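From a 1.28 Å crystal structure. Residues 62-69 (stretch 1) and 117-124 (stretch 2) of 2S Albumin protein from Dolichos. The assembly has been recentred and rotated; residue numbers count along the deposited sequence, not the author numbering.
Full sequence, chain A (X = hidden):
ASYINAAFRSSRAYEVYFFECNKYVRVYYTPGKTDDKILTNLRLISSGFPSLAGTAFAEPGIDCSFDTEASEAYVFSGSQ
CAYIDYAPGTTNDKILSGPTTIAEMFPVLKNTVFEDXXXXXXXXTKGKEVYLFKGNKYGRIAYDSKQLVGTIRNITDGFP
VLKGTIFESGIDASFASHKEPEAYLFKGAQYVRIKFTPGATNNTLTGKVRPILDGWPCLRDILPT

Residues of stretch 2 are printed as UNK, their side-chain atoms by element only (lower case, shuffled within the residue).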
# COMPACT_ATOMS: atom_id res chain seq x y z
N ILE A 62 -3.53 -10.19 -2.63
CA ILE A 62 -3.44 -9.09 -1.67
C ILE A 62 -3.99 -7.81 -2.32
O ILE A 62 -3.53 -7.41 -3.37
CB ILE A 62 -1.99 -8.93 -1.20
CG1 ILE A 62 -1.54 -10.14 -0.42
CG2 ILE A 62 -1.79 -7.63 -0.44
CD1 ILE A 62 -0.05 -10.19 -0.12
N ASP A 63 -5.03 -7.26 -1.66
CA ASP A 63 -5.74 -6.08 -2.21
C ASP A 63 -5.48 -4.81 -1.41
O ASP A 63 -6.00 -3.74 -1.77
CB ASP A 63 -7.24 -6.28 -2.42
CG ASP A 63 -8.01 -6.60 -1.16
OD1 ASP A 63 -7.47 -6.27 -0.08
OD2 ASP A 63 -9.19 -6.94 -1.31
N CYS A 64 -4.63 -4.88 -0.40
CA CYS A 64 -4.16 -3.74 0.39
C CYS A 64 -3.01 -4.21 1.26
O CYS A 64 -2.97 -5.39 1.61
CB CYS A 64 -5.31 -3.13 1.21
SG CYS A 64 -4.87 -1.60 2.09
N SER A 65 -2.09 -3.32 1.53
CA SER A 65 -0.95 -3.66 2.38
C SER A 65 -0.32 -2.41 2.93
O SER A 65 -0.47 -1.39 2.29
CB SER A 65 0.10 -4.43 1.63
OG SER A 65 0.51 -3.80 0.41
N PHE A 66 0.41 -2.55 4.03
CA PHE A 66 1.30 -1.49 4.50
C PHE A 66 2.42 -2.07 5.35
O PHE A 66 2.18 -2.93 6.15
CB PHE A 66 0.56 -0.37 5.23
CG PHE A 66 -0.30 -0.77 6.39
CD1 PHE A 66 0.28 -0.85 7.66
CD2 PHE A 66 -1.64 -1.08 6.26
CE1 PHE A 66 -0.49 -1.16 8.77
CE2 PHE A 66 -2.40 -1.43 7.38
CZ PHE A 66 -1.85 -1.40 8.63
N ASP A 67 3.55 -1.44 5.18
CA ASP A 67 4.70 -1.75 6.06
C ASP A 67 4.49 -1.07 7.43
O ASP A 67 3.90 0.03 7.51
CB ASP A 67 6.01 -1.30 5.43
CG ASP A 67 5.95 0.12 4.84
OD1 ASP A 67 5.15 0.32 3.82
OD2 ASP A 67 6.62 1.05 5.36
N THR A 68 5.08 -1.68 8.49
CA THR A 68 4.99 -1.07 9.82
C THR A 68 6.38 -0.69 10.30
O THR A 68 6.74 0.51 10.23
CB THR A 68 4.26 -2.04 10.78
OG1 THR A 68 4.92 -3.29 10.73
CG2 THR A 68 2.82 -2.20 10.41
N GLU A 69 7.13 -1.70 10.71
CA GLU A 69 8.51 -1.51 11.17
C GLU A 69 9.31 -2.76 10.76
O GLU A 69 8.75 -3.80 10.49
CB GLU A 69 8.52 -1.25 12.70
CG GLU A 69 7.94 -2.41 13.50
CD GLU A 69 7.84 -2.10 14.98
OE1 GLU A 69 7.25 -1.08 15.31
OE2 GLU A 69 8.44 -2.84 15.77
N UNK A 117 -13.24 -4.14 4.08
CA UNK A 117 -12.12 -4.02 3.15
C UNK A 117 -11.52 -2.66 3.25
O UNK A 117 -12.19 -1.70 3.53
N UNK A 118 -10.24 -2.60 2.89
CA UNK A 118 -9.50 -1.34 2.77
C UNK A 118 -9.01 -1.23 1.34
O UNK A 118 -8.46 -2.24 0.84
c UNK A 118 -8.05 -1.43 6.36
c UNK A 118 -8.40 -1.26 3.86
c UNK A 118 -8.98 -1.58 5.26
c UNK A 118 -7.72 0.10 3.81
N UNK A 119 -9.11 -0.04 0.73
CA UNK A 119 -8.61 0.06 -0.65
C UNK A 119 -7.10 0.21 -0.66
O UNK A 119 -6.48 -0.40 -1.56
c UNK A 119 -9.21 1.29 -1.33
c UNK A 119 -10.70 1.22 -1.66
o UNK A 119 -11.25 0.08 -1.65
o UNK A 119 -11.31 2.27 -1.86
N UNK A 120 -6.55 1.02 0.20
CA UNK A 120 -5.14 1.34 0.09
C UNK A 120 -4.64 1.85 1.42
O UNK A 120 -5.49 2.25 2.26
o UNK A 120 -3.55 2.41 -1.42
c UNK A 120 -4.87 2.40 -0.98
N UNK A 121 -3.33 1.89 1.60
CA UNK A 121 -2.75 2.36 2.82
C UNK A 121 -1.31 2.76 2.62
O UNK A 121 -0.67 2.16 1.72
c UNK A 121 -2.80 1.30 3.84
N UNK A 122 -0.75 3.61 3.45
CA UNK A 122 0.70 3.84 3.37
C UNK A 122 1.18 4.31 4.70
O UNK A 122 0.38 4.88 5.47
c UNK A 122 -0.37 6.70 1.71
c UNK A 122 1.19 8.45 3.01
c UNK A 122 1.14 4.77 2.25
c UNK A 122 1.52 7.12 3.01
c UNK A 122 -0.71 8.03 1.65
c UNK A 122 0.77 6.22 2.33
c UNK A 122 0.07 8.88 2.37
N UNK A 123 2.44 4.08 5.00
CA UNK A 123 3.05 4.44 6.27
C UNK A 123 3.37 5.91 6.37
O UNK A 123 4.00 6.49 5.49
n UNK A 123 4.92 5.14 10.92
n UNK A 123 5.29 3.05 9.99
n UNK A 123 6.39 3.75 11.92
c UNK A 123 4.42 3.20 8.87
c UNK A 123 5.12 3.73 7.67
c UNK A 123 5.58 3.98 10.92
c UNK A 123 4.31 3.59 6.37
N UNK A 124 2.90 6.52 7.45
CA UNK A 124 3.12 7.94 7.67
C UNK A 124 4.52 8.15 8.24
O UNK A 124 5.16 7.27 8.85
c UNK A 124 2.07 8.49 8.62
o UNK A 124 2.21 9.88 8.85
O HOH W 1 -9.28 -5.31 1.85
O HOH W 2 -8.75 -3.44 -1.71
O HOH W 3 3.76 2.28 2.91

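Position 117 has backbone atoms alone and phi/psi of 158/154; it is Gly117, and it makes no contact with stretch 1.

Position 118 carries four carbons, forked at the first, with one arm two carbons long. The one-carbon arm lies 3.7 Å from SG of Cys64, an apolar contact, while the backbone O of 118 lies 3.3 Å from CB of Cys64. The branching pattern is isoleucine, Ile118, and the short arm is CG2.

Position 119 has two carbons, the second bearing two oxygens, as in aspartate. The CA-to-CB bond points away from stretch 1, so the backbone makes the approach: O of Asp119 is 3.4 Å from O of Asp63, two acceptors that cannot bond each other.

Position 120 shows one carbon followed by one oxygen, hence Ser120. CB again points away, and the hydroxyl is hydrogen-bonded elsewhere in the structure; the backbone C of Ser120 sits 3.5 Å from SG of Cys64.

Position 121 has a single carbon. This CB points toward stretch 1, 3.6 Å from CD2 of Phe66 and 4.0 Å from SG of Cys64, and meets the Phe66 ring obliquely. The residue is Ala121.

Position 122 has one carbon and then a six-carbon ring without a hydroxyl, which identifies Phe122. The CA-to-CB bond points away, and its nearest approach to stretch 1 is CB of Phe122 to CB of Phe66, 6.0 Å.

Position 123 has three carbons, a nitrogen, then a carbon carrying two more nitrogens. The first nitrogen donates to O of Thr68 at 2.9 Å with an N-H...O angle of 174°, almost linear, and this oxygen lies at the guanidinium edge, near its plane. The third carbon comes within 3.5 Å of O of Asp67, which has no polar partner in the model. The residue is Arg123, these atoms being NE and CD.

Position 124 has one carbon and one oxygen, Ser124, out of reach of stretch 1.

The strand axes run nearly parallel, 5° apart in direction, and approach to 5.7 Å, yet only one direct hydrogen bond joins the stretches, from Arg123 to Thr68. Packing of Cys64 and Phe66 around Ala121, with Ile118 beside Cys64, fills the space between. Waters supply further links: water 1 donates to OD1 of Asp63 (2.8 Å) and accepts from N of Ile118 (3.1 Å), water 2 joins O of Asp63 and O of Ile118 (2.8 Å each), and water 3 donates to OD1 of Asp67 (2.6 Å) while accepting from N of Arg123 (3.1 Å). Together the two stretches bury 412 Å².

Stretch 2, residues 117-124: GIDSAFRS
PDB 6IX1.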